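PDB 1QDD: lithostathine from Homo sapiens, which is a secreted C-type lectin-like protein of the pancreas that might inhibit spontaneous calcium carbonate precipitation and may be associated with pancreas and brain regeneration. Local coordinates for residues S23-N29 / S137-K143; H81-R87 / P112-V116. The protein carries 1 engineered substitution. All blocks are in the same frame, centred on the assembly; numbering follows the deposited sequence. Where two conformers were deposited one is given.

Interaction 1 of 2, residues S23-N29 / S137-K143; sequences SYCYYFN and SFVCKFK
The antiparallel pairing of the first long with the last strand, which closes the C-type lectin domain as a loop, joins Tyr-24 to Asn-29 with Ser-137 to Lys-143, axes 4.7 Å apart at 159°. Hydrogen-bonded pairs are Cys-25/Phe-142 (Cys-25 N to Phe-142 O and Phe-142 N to Cys-25 O, both 2.9 Å), Tyr-27/Cys-140 (Tyr-27 N to Cys-140 O 3.2 Å, Cys-140 N to Tyr-27 O 3.0 Å) and Asn-29/Phe-138 (Asn-29 N to Phe-138 O 2.9 Å, Phe-138 N to Asn-29 O 3.1 Å). Tyr-27, Phe-138 and Phe-142, all p, lie back across the ladder: Cys-140 CB sits 3.9 Å from the Tyr-27 ring centroid, Cys-25 CB 3.8 Å from that of Phe-142. On the other face, extended Lys-141 places NZ 4.8 Å from the Tyr-24 ring centroid, a cation-pi contact, and salt-bridges Glu-58. Lys-143 NZ hydrogen-bonds Ser-23 O (2.8 Å). Disulfides Cys-140–Cys-42 and Cys-25–Cys-14 leave the Tyr-27 side, which packs on helix 35-44; Tyr-26 and Val-139 meet helix 56-68, and strand 75-78 pairs with strand 136-143.

Interaction 2 of 2, residues H81-R87 / P112-V116; sequences HDPKKNR and PGYCV
Arg-87 NH1 forms a salt bridge with Asp-82 OD2 (2.9 Å) and donates to Gly-113 O (3.0 Å), to which Arg-87 NH2 adds a second bond (3.2 Å); NH2 also pairs with Asp-129. Asp-82, chi1 t, gathers the loop around its carboxylate, its OD2 accepting Arg-87 N (2.8 Å) and its OD1 Asn-86 N (3.2 Å). Asp-82 N donates to Tyr-114 O (2.9 Å), beside the antiparallel non-hydrogen-bonded pair His-81/Cys-115 (CA-CA 4.4 Å). A type I turn runs from Asp-82 to Lys-85, and Lys-85 and Arg-87 both have positive phi. Tyr-114, chi1 m, lays its ring against the loop: Lys-85 CG stands 3.8 Å from the ring centroid in a CH-pi contact, and a water links Lys-85 O to Tyr-114 OH, 2.8 Å from each. Pro-112 CB covers one guanidinium face, 3.6 Å from Arg-87 NH2. Tyr-114 and Cys-115 form a classic beta bulge opposite Val-130. Mainly charged and backbone polar bonds tie 81-87 to 112-116, consistent with the C-type lectin long-loop region, where little regular strand pairing occurs.

Overall arrangement
Both contacts reach the same branched sheet, at places whose centres lie 22 Å apart, and their nearest atoms, about 8 Å apart, do not touch. Interaction 1 closes the long chain loop within which interaction 2 is nested. Near the middle of the molecule, interaction 1 is a regular strand ladder, built from backbone hydrogen bonds and aromatic side chains and flanked by helices. Interaction 2, farther out, has just one bridge pair and is held by a buried carboxylate, an arginine and a bridging water. Strand 75-78 connects them, pairing with strand 136-143 of the first and strand 115-119 of the second. Disulfides anchor each: two in interaction 1, and Cys-115–Cys-132 in interaction 2.

Interaction 1 of 2, residues S23-N29 / S137-K143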
ATOM      1  N   SER A  23      11.447  -1.601  10.101  1.00 20.33           N
ATOM      2  CA  SER A  23      10.704  -0.990  11.191  1.00 20.18           C
ATOM      3  C   SER A  23       9.197  -0.907  11.039  1.00 18.16           C
ATOM      4  O   SER A  23       8.502  -0.444  11.950  1.00 18.97           O
ATOM      5  CB  SER A  23      11.306   0.393  11.514  1.00 21.82           C
ATOM      6  OG  SER A  23      12.688   0.252  11.811  1.00 25.52           O
ATOM      7  N   TYR A  24       8.623  -1.388   9.937  1.00 14.91           N
ATOM      8  CA  TYR A  24       7.181  -1.410   9.723  1.00 12.78           C
ATOM      9  C   TYR A  24       6.739  -2.854   9.491  1.00 11.59           C
ATOM     10  O   TYR A  24       7.540  -3.747   9.182  1.00 11.96           O
ATOM     11  CB  TYR A  24       6.799  -0.533   8.523  1.00 13.58           C
ATOM     12  CG  TYR A  24       6.829   0.952   8.824  1.00 15.37           C
ATOM     13  CD1 TYR A  24       8.014   1.670   8.824  1.00 17.42           C
ATOM     14  CD2 TYR A  24       5.657   1.636   9.084  1.00 15.90           C
ATOM     15  CE1 TYR A  24       8.034   3.020   9.136  1.00 19.13           C
ATOM     16  CE2 TYR A  24       5.648   2.995   9.374  1.00 18.19           C
ATOM     17  CZ  TYR A  24       6.850   3.668   9.400  1.00 18.88           C
ATOM     18  OH  TYR A  24       6.845   5.021   9.695  1.00 21.91           O
ATOM     19  N   CYS A  25       5.444  -3.101   9.672  1.00 10.59           N
ATOM     20  CA  CYS A  25       4.799  -4.394   9.435  1.00 10.62           C
ATOM     21  C   CYS A  25       3.795  -4.237   8.289  1.00  9.70           C
ATOM     22  O   CYS A  25       3.146  -3.201   8.168  1.00 11.06           O
ATOM     23  CB  CYS A  25       4.081  -4.917  10.674  1.00 10.72           C
ATOM     24  SG  CYS A  25       5.097  -5.059  12.160  1.00 14.58           S
ATOM     25  N   TYR A  26       3.738  -5.265   7.443  1.00  9.24           N
ATOM     26  CA  TYR A  26       2.916  -5.239   6.236  1.00  9.10           C
ATOM     27  C   TYR A  26       2.060  -6.487   6.068  1.00  8.85           C
ATOM     28  O   TYR A  26       2.514  -7.569   6.471  1.00 10.34           O
ATOM     29  CB  TYR A  26       3.868  -5.182   5.023  1.00  9.20           C
ATOM     30  CG  TYR A  26       4.797  -4.008   4.871  1.00  8.35           C
ATOM     31  CD1 TYR A  26       5.920  -3.868   5.699  1.00  9.32           C
ATOM     32  CD2 TYR A  26       4.619  -3.039   3.884  1.00  9.04           C
ATOM     33  CE1 TYR A  26       6.794  -2.809   5.585  1.00  9.22           C
ATOM     34  CE2 TYR A  26       5.500  -1.977   3.759  1.00  9.37           C
ATOM     35  CZ  TYR A  26       6.579  -1.869   4.600  1.00  8.66           C
ATOM     36  OH  TYR A  26       7.489  -0.831   4.509  1.00 11.29           O
ATOM     37  N   TYR A  27       0.910  -6.383   5.411  1.00  9.12           N
ATOM     38  CA  TYR A  27       0.134  -7.585   5.099  1.00  9.13           C
ATOM     39  C   TYR A  27      -0.770  -7.341   3.898  1.00  9.24           C
ATOM     40  O   TYR A  27      -1.230  -6.231   3.642  1.00  9.67           O
ATOM     41  CB  TYR A  27      -0.712  -8.110   6.259  1.00 10.55           C
ATOM     42  CG  TYR A  27      -1.701  -7.138   6.845  1.00 10.50           C
ATOM     43  CD1 TYR A  27      -3.013  -7.098   6.415  1.00 12.30           C
ATOM     44  CD2 TYR A  27      -1.324  -6.228   7.826  1.00 11.84           C
ATOM     45  CE1 TYR A  27      -3.926  -6.194   6.937  1.00 12.40           C
ATOM     46  CE2 TYR A  27      -2.218  -5.332   8.371  1.00 12.09           C
ATOM     47  CZ  TYR A  27      -3.519  -5.327   7.929  1.00 12.45           C
ATOM     48  OH  TYR A  27      -4.422  -4.428   8.470  1.00 14.17           O
ATOM     49  N   PHE A  28      -1.035  -8.405   3.143  1.00  8.72           N
ATOM     50  CA  PHE A  28      -1.925  -8.431   1.995  1.00  9.00           C
ATOM     51  C   PHE A  28      -3.288  -8.973   2.434  1.00  9.02           C
ATOM     52  O   PHE A  28      -3.352 -10.023   3.110  1.00 11.93           O
ATOM     53  CB  PHE A  28      -1.345  -9.306   0.879  1.00  9.93           C
ATOM     54  CG  PHE A  28      -2.273  -9.559  -0.282  1.00 10.13           C
ATOM     55  CD1 PHE A  28      -2.767 -10.838  -0.505  1.00 11.34           C
ATOM     56  CD2 PHE A  28      -2.662  -8.551  -1.142  1.00 10.78           C
ATOM     57  CE1 PHE A  28      -3.622 -11.103  -1.563  1.00 12.35           C
ATOM     58  CE2 PHE A  28      -3.511  -8.806  -2.194  1.00 10.47           C
ATOM     59  CZ  PHE A  28      -3.998 -10.080  -2.412  1.00 11.10           C
ATOM     60  N   ASN A  29      -4.376  -8.290   2.179  1.00  8.16           N
ATOM     61  CA  ASN A  29      -5.744  -8.699   2.504  1.00  8.29           C
ATOM     62  C   ASN A  29      -6.501  -8.944   1.200  1.00  8.64           C
ATOM     63  O   ASN A  29      -6.653  -8.021   0.387  1.00  9.29           O
ATOM     64  CB  ASN A  29      -6.414  -7.612   3.346  1.00  9.27           C
ATOM     65  CG  ASN A  29      -7.728  -7.989   3.981  1.00 11.33           C
ATOM     66  OD1 ASN A  29      -8.198  -7.407   4.990  1.00 14.37           O
ATOM     67  ND2 ASN A  29      -8.416  -8.956   3.419  1.00 10.45           N
ATOM     68  N   SER A 137      -8.474  -6.084  -3.742  1.00  7.94           N
ATOM     69  CA  SER A 137      -7.685  -6.469  -2.574  1.00  7.83           C
ATOM     70  C   SER A 137      -6.657  -5.363  -2.296  1.00  7.08           C
ATOM     71  O   SER A 137      -6.537  -4.398  -3.078  1.00  8.11           O
ATOM     72  CB  SER A 137      -6.999  -7.796  -2.840  1.00  7.76           C
ATOM     73  OG  SER A 137      -6.242  -7.705  -4.039  1.00  9.91           O
ATOM     74  N   PHE A 138      -5.919  -5.439  -1.197  1.00  6.90           N
ATOM     75  CA  PHE A 138      -5.085  -4.311  -0.757  1.00  7.26           C
ATOM     76  C   PHE A 138      -3.973  -4.709   0.182  1.00  7.98           C
ATOM     77  O   PHE A 138      -3.986  -5.793   0.792  1.00  8.71           O
ATOM     78  CB  PHE A 138      -5.989  -3.252  -0.077  1.00  8.28           C
ATOM     79  CG  PHE A 138      -6.856  -3.710   1.056  1.00  9.13           C
ATOM     80  CD1 PHE A 138      -6.468  -3.544   2.376  1.00  9.89           C
ATOM     81  CD2 PHE A 138      -8.114  -4.255   0.811  1.00  9.64           C
ATOM     82  CE1 PHE A 138      -7.301  -3.900   3.416  1.00 10.60           C
ATOM     83  CE2 PHE A 138      -8.938  -4.607   1.855  1.00 10.32           C
ATOM     84  CZ  PHE A 138      -8.546  -4.437   3.160  1.00 11.01           C
ATOM     85  N   VAL A 139      -2.968  -3.851   0.322  1.00  7.27           N
ATOM     86  CA  VAL A 139      -1.854  -4.044   1.242  1.00  7.32           C
ATOM     87  C   VAL A 139      -1.865  -2.911   2.280  1.00  6.94           C
ATOM     88  O   VAL A 139      -1.951  -1.738   1.912  1.00  8.53           O
ATOM     89  CB  VAL A 139      -0.482  -4.062   0.547  1.00  8.12           C
ATOM     90  CG1 VAL A 139       0.686  -4.161   1.527  1.00  9.56           C
ATOM     91  CG2 VAL A 139      -0.375  -5.204  -0.462  1.00 10.29           C
ATOM     92  N   CYS A 140      -1.742  -3.250   3.559  1.00  7.24           N
ATOM     93  CA  CYS A 140      -1.622  -2.304   4.662  1.00  8.17           C
ATOM     94  C   CYS A 140      -0.192  -2.253   5.218  1.00  8.20           C
ATOM     95  O   CYS A 140       0.555  -3.217   5.142  1.00  9.79           O
ATOM     96  CB  CYS A 140      -2.565  -2.636   5.826  1.00  9.33           C
ATOM     97  SG  CYS A 140      -4.333  -2.751   5.496  1.00  9.77           S
ATOM     98  N   LYS A 141       0.165  -1.106   5.787  1.00  8.15           N
ATOM     99  CA  LYS A 141       1.459  -0.835   6.411  1.00  8.66           C
ATOM    100  C   LYS A 141       1.235  -0.152   7.762  1.00  9.59           C
ATOM    101  O   LYS A 141       0.460   0.805   7.824  1.00 10.51           O
ATOM    102  CB  LYS A 141       2.303   0.057   5.484  1.00  9.60           C
ATOM    103  CG  LYS A 141       3.640   0.577   6.004  1.00 10.70           C
ATOM    104  CD  LYS A 141       4.318   1.472   4.977  1.00 11.25           C
ATOM    105  CE  LYS A 141       5.608   2.112   5.453  1.00 11.81           C
ATOM    106  NZ  LYS A 141       6.198   2.952   4.354  1.00 12.34           N
ATOM    107  N   PHE A 142       1.880  -0.624   8.824  1.00  9.49           N
ATOM    108  CA  PHE A 142       1.724  -0.001  10.143  1.00 11.11           C
ATOM    109  C   PHE A 142       3.047  -0.067  10.904  1.00 11.97           C
ATOM    110  O   PHE A 142       3.863  -0.960  10.736  1.00 11.61           O
ATOM    111  CB  PHE A 142       0.585  -0.611  10.942  1.00 11.36           C
ATOM    112  CG  PHE A 142       0.711  -2.029  11.398  1.00 12.33           C
ATOM    113  CD1 PHE A 142       1.277  -2.348  12.627  1.00 12.82           C
ATOM    114  CD2 PHE A 142       0.244  -3.069  10.614  1.00 13.63           C
ATOM    115  CE1 PHE A 142       1.377  -3.660  13.045  1.00 13.69           C
ATOM    116  CE2 PHE A 142       0.344  -4.380  11.027  1.00 14.39           C
ATOM    117  CZ  PHE A 142       0.912  -4.686  12.243  1.00 13.85           C
ATOM    118  N   LYS A 143       3.235   0.956  11.760  1.00 14.09           N
ATOM    119  CA  LYS A 143       4.481   1.062  12.509  1.00 17.27           C
ATOM    120  C   LYS A 143       4.459   0.069  13.670  1.00 20.03           C
ATOM    121  O   LYS A 143       3.542  -0.030  14.463  1.00 19.94           O
ATOM    122  CB  LYS A 143       4.834   2.445  13.052  1.00 18.37           C
ATOM    123  CG  LYS A 143       6.167   2.567  13.774  0.53 19.97           C
ATOM    124  CD  LYS A 143       7.431   2.419  12.957  0.53 20.90           C
ATOM    125  CE  LYS A 143       8.644   2.172  13.857  0.53 21.53           C
ATOM    126  NZ  LYS A 143       8.593   0.825  14.482  0.53 22.25           N
TER

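Interaction 2 of 2, residues H81-R87 / P112-V116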
ATOM      1  N   HIS A  81      -3.472   8.611  -4.256  1.00  8.13           N
ATOM      2  CA  HIS A  81      -4.719   9.106  -4.840  1.00  7.97           C
ATOM      3  C   HIS A  81      -4.575  10.571  -5.222  1.00  9.16           C
ATOM      4  O   HIS A  81      -3.615  11.242  -4.817  1.00  9.42           O
ATOM      5  CB  HIS A  81      -5.915   8.856  -3.927  1.00  9.68           C
ATOM      6  CG  HIS A  81      -5.962   9.668  -2.672  1.00 11.44           C
ATOM      7  ND1 HIS A  81      -7.125  10.292  -2.253  1.00 13.22           N
ATOM      8  CD2 HIS A  81      -5.036   9.936  -1.726  1.00 12.82           C
ATOM      9  CE1 HIS A  81      -6.889  10.920  -1.118  1.00 14.70           C
ATOM     10  NE2 HIS A  81      -5.633  10.746  -0.771  1.00 14.05           N
ATOM     11  N   ASP A  82      -5.500  11.074  -6.017  1.00  9.34           N
ATOM     12  CA  ASP A  82      -5.546  12.452  -6.539  1.00 10.38           C
ATOM     13  C   ASP A  82      -6.803  13.091  -5.968  1.00 12.14           C
ATOM     14  O   ASP A  82      -7.859  13.076  -6.617  1.00 12.16           O
ATOM     15  CB  ASP A  82      -5.569  12.378  -8.067  1.00 11.54           C
ATOM     16  CG  ASP A  82      -5.678  13.697  -8.808  1.00 12.51           C
ATOM     17  OD1 ASP A  82      -5.566  14.745  -8.128  1.00 13.92           O
ATOM     18  OD2 ASP A  82      -5.892  13.677 -10.046  1.00 12.97           O
ATOM     19  N   PRO A  83      -6.744  13.616  -4.746  1.00 12.74           N
ATOM     20  CA  PRO A  83      -7.924  14.095  -4.061  1.00 14.83           C
ATOM     21  C   PRO A  83      -8.644  15.289  -4.652  1.00 15.70           C
ATOM     22  O   PRO A  83      -9.877  15.338  -4.479  1.00 17.90           O
ATOM     23  CB  PRO A  83      -7.452  14.378  -2.639  1.00 15.65           C
ATOM     24  CG  PRO A  83      -5.984  14.584  -2.745  1.00 15.42           C
ATOM     25  CD  PRO A  83      -5.527  13.713  -3.892  1.00 13.59           C
ATOM     26  N   LYS A  84      -7.952  16.170  -5.354  1.00 14.44           N
ATOM     27  CA  LYS A  84      -8.595  17.354  -5.936  1.00 15.06           C
ATOM     28  C   LYS A  84      -8.860  17.194  -7.416  1.00 16.52           C
ATOM     29  O   LYS A  84      -9.254  18.139  -8.116  1.00 17.67           O
ATOM     30  CB  LYS A  84      -7.735  18.590  -5.625  1.00 14.87           C
ATOM     31  CG  LYS A  84      -7.501  18.799  -4.139  1.00 14.83           C
ATOM     32  CD  LYS A  84      -6.636  20.022  -3.860  1.00 14.71           C
ATOM     33  CE  LYS A  84      -6.188  20.081  -2.414  1.00 15.39           C
ATOM     34  NZ  LYS A  84      -5.215  21.190  -2.158  1.00 14.54           N
ATOM     35  N   LYS A  85      -8.625  16.009  -7.967  1.00 16.25           N
ATOM     36  CA  LYS A  85      -8.830  15.673  -9.366  1.00 17.05           C
ATOM     37  C   LYS A  85      -8.081  16.573 -10.333  1.00 17.27           C
ATOM     38  O   LYS A  85      -8.512  16.856 -11.459  1.00 18.63           O
ATOM     39  CB  LYS A  85     -10.332  15.629  -9.702  1.00 18.45           C
ATOM     40  CG  LYS A  85     -11.086  14.648  -8.822  1.00 20.49           C
ATOM     41  CD  LYS A  85     -12.553  14.528  -9.201  1.00 22.87           C
ATOM     42  CE  LYS A  85     -13.111  13.195  -8.727  1.00 25.06           C
ATOM     43  NZ  LYS A  85     -13.552  13.267  -7.310  1.00 26.88           N
ATOM     44  N   ASN A  86      -6.887  16.998  -9.934  1.00 16.15           N
ATOM     45  CA  ASN A  86      -6.058  17.903 -10.713  1.00 16.05           C
ATOM     46  C   ASN A  86      -4.678  17.353 -11.007  1.00 15.68           C
ATOM     47  O   ASN A  86      -3.693  18.015 -11.317  1.00 17.64           O
ATOM     48  CB  ASN A  86      -5.938  19.259 -10.020  1.00 15.67           C
ATOM     49  CG  ASN A  86      -5.260  19.216  -8.674  1.00 15.80           C
ATOM     50  OD1 ASN A  86      -5.010  18.162  -8.082  1.00 15.10           O
ATOM     51  ND2 ASN A  86      -4.934  20.378  -8.123  1.00 16.40           N
ATOM     52  N   ARG A  87      -4.565  16.026 -10.838  1.00 15.68           N
ATOM     53  CA  ARG A  87      -3.338  15.299 -11.101  1.00 17.18           C
ATOM     54  C   ARG A  87      -2.196  15.700 -10.191  1.00 16.54           C
ATOM     55  O   ARG A  87      -1.023  15.761 -10.546  1.00 18.55           O
ATOM     56  CB  ARG A  87      -3.016  15.376 -12.599  1.00 19.35           C
ATOM     57  CG  ARG A  87      -3.554  14.195 -13.346  1.00 21.22           C
ATOM     58  CD  ARG A  87      -5.086  14.101 -13.456  1.00 19.91           C
ATOM     59  NE  ARG A  87      -5.068  12.739 -14.026  1.00 17.85           N
ATOM     60  CZ  ARG A  87      -5.304  11.626 -13.366  1.00 16.17           C
ATOM     61  NH1 ARG A  87      -5.779  11.648 -12.130  1.00 15.87           N
ATOM     62  NH2 ARG A  87      -5.204  10.446 -13.977  1.00 16.67           N
ATOM     63  N   PRO A 112      -9.238   9.578 -17.014  1.00 23.02           N
ATOM     64  CA  PRO A 112      -8.536   9.575 -15.748  1.00 20.63           C
ATOM     65  C   PRO A 112      -9.127   8.843 -14.569  1.00 18.28           C
ATOM     66  O   PRO A 112     -10.285   8.970 -14.206  1.00 18.55           O
ATOM     67  CB  PRO A 112      -8.406  11.065 -15.394  1.00 20.93           C
ATOM     68  CG  PRO A 112      -9.577  11.693 -16.072  1.00 22.62           C
ATOM     69  CD  PRO A 112      -9.715  10.934 -17.365  1.00 22.95           C
ATOM     70  N   GLY A 113      -8.243   8.074 -13.921  1.00 15.41           N
ATOM     71  CA  GLY A 113      -8.564   7.406 -12.657  1.00 13.54           C
ATOM     72  C   GLY A 113      -7.955   8.255 -11.530  1.00 12.13           C
ATOM     73  O   GLY A 113      -6.953   8.929 -11.768  1.00 13.04           O
ATOM     74  N   TYR A 114      -8.542   8.205 -10.348  1.00 11.56           N
ATOM     75  CA  TYR A 114      -8.104   9.035  -9.223  1.00 11.09           C
ATOM     76  C   TYR A 114      -7.509   8.251  -8.066  1.00 10.19           C
ATOM     77  O   TYR A 114      -7.105   8.849  -7.048  1.00 10.67           O
ATOM     78  CB  TYR A 114      -9.237   9.993  -8.788  1.00 12.76           C
ATOM     79  CG  TYR A 114      -9.708  10.879  -9.937  1.00 14.58           C
ATOM     80  CD1 TYR A 114     -10.971  10.712 -10.497  1.00 17.04           C
ATOM     81  CD2 TYR A 114      -8.878  11.845 -10.484  1.00 14.87           C
ATOM     82  CE1 TYR A 114     -11.396  11.504 -11.549  1.00 18.55           C
ATOM     83  CE2 TYR A 114      -9.293  12.637 -11.548  1.00 16.73           C
ATOM     84  CZ  TYR A 114     -10.550  12.454 -12.073  1.00 18.24           C
ATOM     85  OH  TYR A 114     -10.954  13.249 -13.129  1.00 21.29           O
ATOM     86  N   CYS A 115      -7.422   6.930  -8.129  1.00  9.71           N
ATOM     87  CA  CYS A 115      -6.842   6.048  -7.122  1.00  9.11           C
ATOM     88  C   CYS A 115      -5.884   5.116  -7.846  1.00  8.55           C
ATOM     89  O   CYS A 115      -5.989   4.957  -9.078  1.00 11.38           O
ATOM     90  CB  CYS A 115      -7.899   5.270  -6.350  1.00  9.16           C
ATOM     91  SG  CYS A 115      -8.822   6.287  -5.159  1.00 10.10           S
ATOM     92  N   VAL A 116      -4.892   4.538  -7.178  1.00  8.13           N
ATOM     93  CA  VAL A 116      -3.843   3.755  -7.810  1.00  8.29           C
ATOM     94  C   VAL A 116      -3.744   2.306  -7.347  1.00  7.66           C
ATOM     95  O   VAL A 116      -3.809   2.000  -6.147  1.00  8.30           O
ATOM     96  CB  VAL A 116      -2.485   4.464  -7.578  1.00  8.65           C
ATOM     97  CG1 VAL A 116      -1.335   3.718  -8.253  1.00 10.22           C
ATOM     98  CG2 VAL A 116      -2.538   5.895  -8.098  1.00 10.26           C
TER
HETATM   99  O   HOH W   1      -9.121  15.303 -13.692  1.00 32.55           O